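Pterin-4-alpha-carbinolamine dehydratase MoaB2 (Mycobacterium marinum, PDB 3RFQ) probably binds molybdopterin and takes part in molybdenum cofactor biosynthesis, as a member of the MogA/MoaB family. Local coordinates at residues 116-121 and 142-147. Sequence-based numbering, arbitrary orientation.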
ATOM      1  N   ASP C 116     -12.234 -14.936  21.295  1.00 27.49           N
ATOM      2  CA  ASP C 116     -12.903 -13.989  22.208  1.00 29.53           C
ATOM      3  C   ASP C 116     -13.047 -12.633  21.525  1.00 29.32           C
ATOM      4  O   ASP C 116     -14.062 -11.943  21.678  1.00 29.91           O
ATOM      5  CB  ASP C 116     -12.156 -13.832  23.551  1.00 30.31           C
ATOM      6  CG  ASP C 116     -12.183 -15.099  24.400  1.00 33.20           C
ATOM      7  OD1 ASP C 116     -13.177 -15.859  24.331  1.00 35.84           O
ATOM      8  OD2 ASP C 116     -11.203 -15.341  25.154  1.00 35.48           O
ATOM      9  N   ARG C 117     -12.011 -12.239  20.791  1.00 27.82           N
ATOM     10  CA  ARG C 117     -12.097 -11.050  19.973  1.00 28.00           C
ATOM     11  C   ARG C 117     -11.161 -11.132  18.764  1.00 25.99           C
ATOM     12  O   ARG C 117     -10.176 -11.874  18.763  1.00 25.30           O
ATOM     13  CB  ARG C 117     -11.864  -9.785  20.821  1.00 29.88           C
ATOM     14  CG  ARG C 117     -10.513  -9.682  21.479  1.00 29.74           C
ATOM     15  CD  ARG C 117     -10.637  -8.963  22.817  1.00 35.90           C
ATOM     16  NE  ARG C 117      -9.350  -9.019  23.514  1.00 40.20           N
ATOM     17  CZ  ARG C 117      -8.999  -9.940  24.422  1.00 41.23           C
ATOM     18  NH1 ARG C 117      -9.853 -10.900  24.787  1.00 41.89           N
ATOM     19  NH2 ARG C 117      -7.790  -9.893  24.978  1.00 38.54           N
ATOM     20  N   GLU C 118     -11.508 -10.390  17.730  1.00 25.20           N
ATOM     21  CA  GLU C 118     -10.776 -10.406  16.482  1.00 24.09           C
ATOM     22  C   GLU C 118      -9.813  -9.241  16.402  1.00 22.34           C
ATOM     23  O   GLU C 118     -10.098  -8.176  16.919  1.00 22.38           O
ATOM     24  CB  GLU C 118     -11.752 -10.378  15.311  1.00 24.12           C
ATOM     25  CG  GLU C 118     -12.225 -11.779  14.994  1.00 28.09           C
ATOM     26  CD  GLU C 118     -13.145 -11.858  13.802  1.00 32.63           C
ATOM     27  OE1 GLU C 118     -12.708 -11.520  12.667  1.00 30.80           O
ATOM     28  OE2 GLU C 118     -14.304 -12.292  14.025  1.00 36.11           O
ATOM     29  N   ILE C 119      -8.676  -9.474  15.763  1.00 20.03           N
ATOM     30  CA  ILE C 119      -7.708  -8.415  15.493  1.00 19.62           C
ATOM     31  C   ILE C 119      -7.673  -8.245  13.974  1.00 19.11           C
ATOM     32  O   ILE C 119      -6.808  -8.822  13.281  1.00 18.73           O
ATOM     33  CB  ILE C 119      -6.288  -8.773  16.083  1.00 19.10           C
ATOM     34  CG1 ILE C 119      -6.388  -9.031  17.592  1.00 20.65           C
ATOM     35  CG2 ILE C 119      -5.271  -7.633  15.852  1.00 17.61           C
ATOM     36  CD1 ILE C 119      -5.130  -9.706  18.190  1.00 19.95           C
ATOM     37  N   LEU C 120      -8.630  -7.469  13.456  1.00 19.22           N
ATOM     38  CA  LEU C 120      -8.818  -7.283  12.012  1.00 18.12           C
ATOM     39  C   LEU C 120      -7.539  -6.874  11.282  1.00 17.47           C
ATOM     40  O   LEU C 120      -7.328  -7.279  10.141  1.00 15.89           O
ATOM     41  CB  LEU C 120      -9.970  -6.284  11.708  1.00 18.76           C
ATOM     42  CG  LEU C 120     -11.387  -6.658  12.173  1.00 19.90           C
ATOM     43  CD1 LEU C 120     -12.483  -5.636  11.743  1.00 22.01           C
ATOM     44  CD2 LEU C 120     -11.779  -8.060  11.708  1.00 20.98           C
ATOM     45  N   GLY C 121      -6.691  -6.078  11.943  1.00 17.31           N
ATOM     46  CA  GLY C 121      -5.502  -5.555  11.311  1.00 15.87           C
ATOM     47  C   GLY C 121      -4.488  -6.600  10.867  1.00 15.10           C
ATOM     48  O   GLY C 121      -3.739  -6.373   9.909  1.00 15.12           O
ATOM     49  N   ARG C 142      -9.745 -16.035   3.603  1.00 14.92           N
ATOM     50  CA  ARG C 142     -10.770 -15.709   4.613  1.00 14.66           C
ATOM     51  C   ARG C 142     -10.276 -16.025   6.041  1.00 13.62           C
ATOM     52  O   ARG C 142     -11.058 -16.016   7.020  1.00 13.43           O
ATOM     53  CB  ARG C 142     -12.071 -16.469   4.334  1.00 16.35           C
ATOM     54  CG  ARG C 142     -12.652 -16.398   2.905  1.00 18.49           C
ATOM     55  CD  ARG C 142     -14.078 -16.962   2.872  1.00 21.76           C
ATOM     56  NE  ARG C 142     -14.063 -18.362   3.226  1.00 27.13           N
ATOM     57  CZ  ARG C 142     -14.571 -18.901   4.342  1.00 27.94           C
ATOM     58  NH1 ARG C 142     -15.218 -18.178   5.233  1.00 24.34           N
ATOM     59  NH2 ARG C 142     -14.449 -20.207   4.537  1.00 29.43           N
ATOM     60  N   GLY C 143      -8.992 -16.339   6.173  1.00 12.00           N
ATOM     61  CA  GLY C 143      -8.437 -16.653   7.496  1.00 12.41           C
ATOM     62  C   GLY C 143      -8.632 -15.505   8.475  1.00 12.66           C
ATOM     63  O   GLY C 143      -8.545 -14.329   8.104  1.00 12.46           O
ATOM     64  N   LEU C 144      -8.927 -15.866   9.715  1.00 13.30           N
ATOM     65  CA  LEU C 144      -9.070 -14.921  10.814  1.00 13.27           C
ATOM     66  C   LEU C 144      -7.818 -14.766  11.659  1.00 12.71           C
ATOM     67  O   LEU C 144      -6.892 -15.595  11.617  1.00 11.27           O
ATOM     68  CB  LEU C 144     -10.168 -15.416  11.739  1.00 14.16           C
ATOM     69  CG  LEU C 144     -11.501 -15.690  11.042  1.00 15.25           C
ATOM     70  CD1 LEU C 144     -12.500 -16.147  12.094  1.00 15.84           C
ATOM     71  CD2 LEU C 144     -12.020 -14.460  10.225  1.00 13.97           C
ATOM     72  N   ALA C 145      -7.816 -13.729  12.484  1.00 12.64           N
ATOM     73  CA  ALA C 145      -6.769 -13.572  13.486  1.00 13.36           C
ATOM     74  C   ALA C 145      -7.445 -12.975  14.710  1.00 14.96           C
ATOM     75  O   ALA C 145      -8.306 -12.109  14.589  1.00 15.67           O
ATOM     76  CB  ALA C 145      -5.699 -12.635  12.993  1.00 11.35           C
ATOM     77  N   GLY C 146      -7.051 -13.433  15.880  1.00 15.69           N
ATOM     78  CA  GLY C 146      -7.629 -12.920  17.105  1.00 17.40           C
ATOM     79  C   GLY C 146      -7.163 -13.615  18.373  1.00 17.97           C
ATOM     80  O   GLY C 146      -6.271 -14.475  18.351  1.00 17.11           O
ATOM     81  N   VAL C 147      -7.795 -13.248  19.480  1.00 20.09           N
ATOM     82  CA  VAL C 147      -7.415 -13.758  20.781  1.00 21.49           C
ATOM     83  C   VAL C 147      -8.493 -14.665  21.345  1.00 23.69           C
ATOM     84  O   VAL C 147      -9.692 -14.346  21.312  1.00 23.95           O
ATOM     85  CB  VAL C 147      -7.076 -12.615  21.758  1.00 23.07           C
ATOM     86  CG1 VAL C 147      -6.709 -13.170  23.107  1.00 23.44           C
ATOM     87  CG2 VAL C 147      -5.882 -11.815  21.229  1.00 21.55           C
TER
HETATM   88  O   HOH W   1      -9.839 -11.577  11.706  1.00 14.71           O
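Asp116 and Arg117 both face Val147 in a classic beta bulge. It opens the short antiparallel pairing of strand 117-118, at the edge of the chain's mixed sheet, with strand 145-148. Val147 O is gripped twice, by Asp116 N at 2.6 Å and by Arg117 N at 3.2 Å. Val147 N returns a bond to Arg117 O, completing the hydrogen-bonded pair. Glu118 and Gly146 follow as a non-hydrogen-bonded pair, their CA atoms 4.1 Å apart. Gly146 CA comes within 3.2 Å of Arg117 O, a CA-H...O contact. Past the strand, Ile119 N bonds to Ala145 O in a nearly straight line (169° at the hydrogen), where the chain leaves the sheet toward helix 120-132.

Glu118 CB and CG run past Ala145 O. The chain stays extended at chi2 (-177°), which carries the carboxylate toward Leu144. Glu118 OE1 lies 3.9 Å from Leu144 CD2.

On the other face, Arg117 and Val147 lie side by side, and one face of the guanidinium rests over the valine. Arg117 NH2 also bonds to Val101 O of the second subunit, so this sheet edge forms part of a subunit interface. Ile119 CD1 packs on Val147 CG2 and Ile119 also meets Leu140 of that subunit. One water joins the two segments: it donates to Glu118 OE1 at 3.0 Å and accepts from Ala145 N at 3.1 Å.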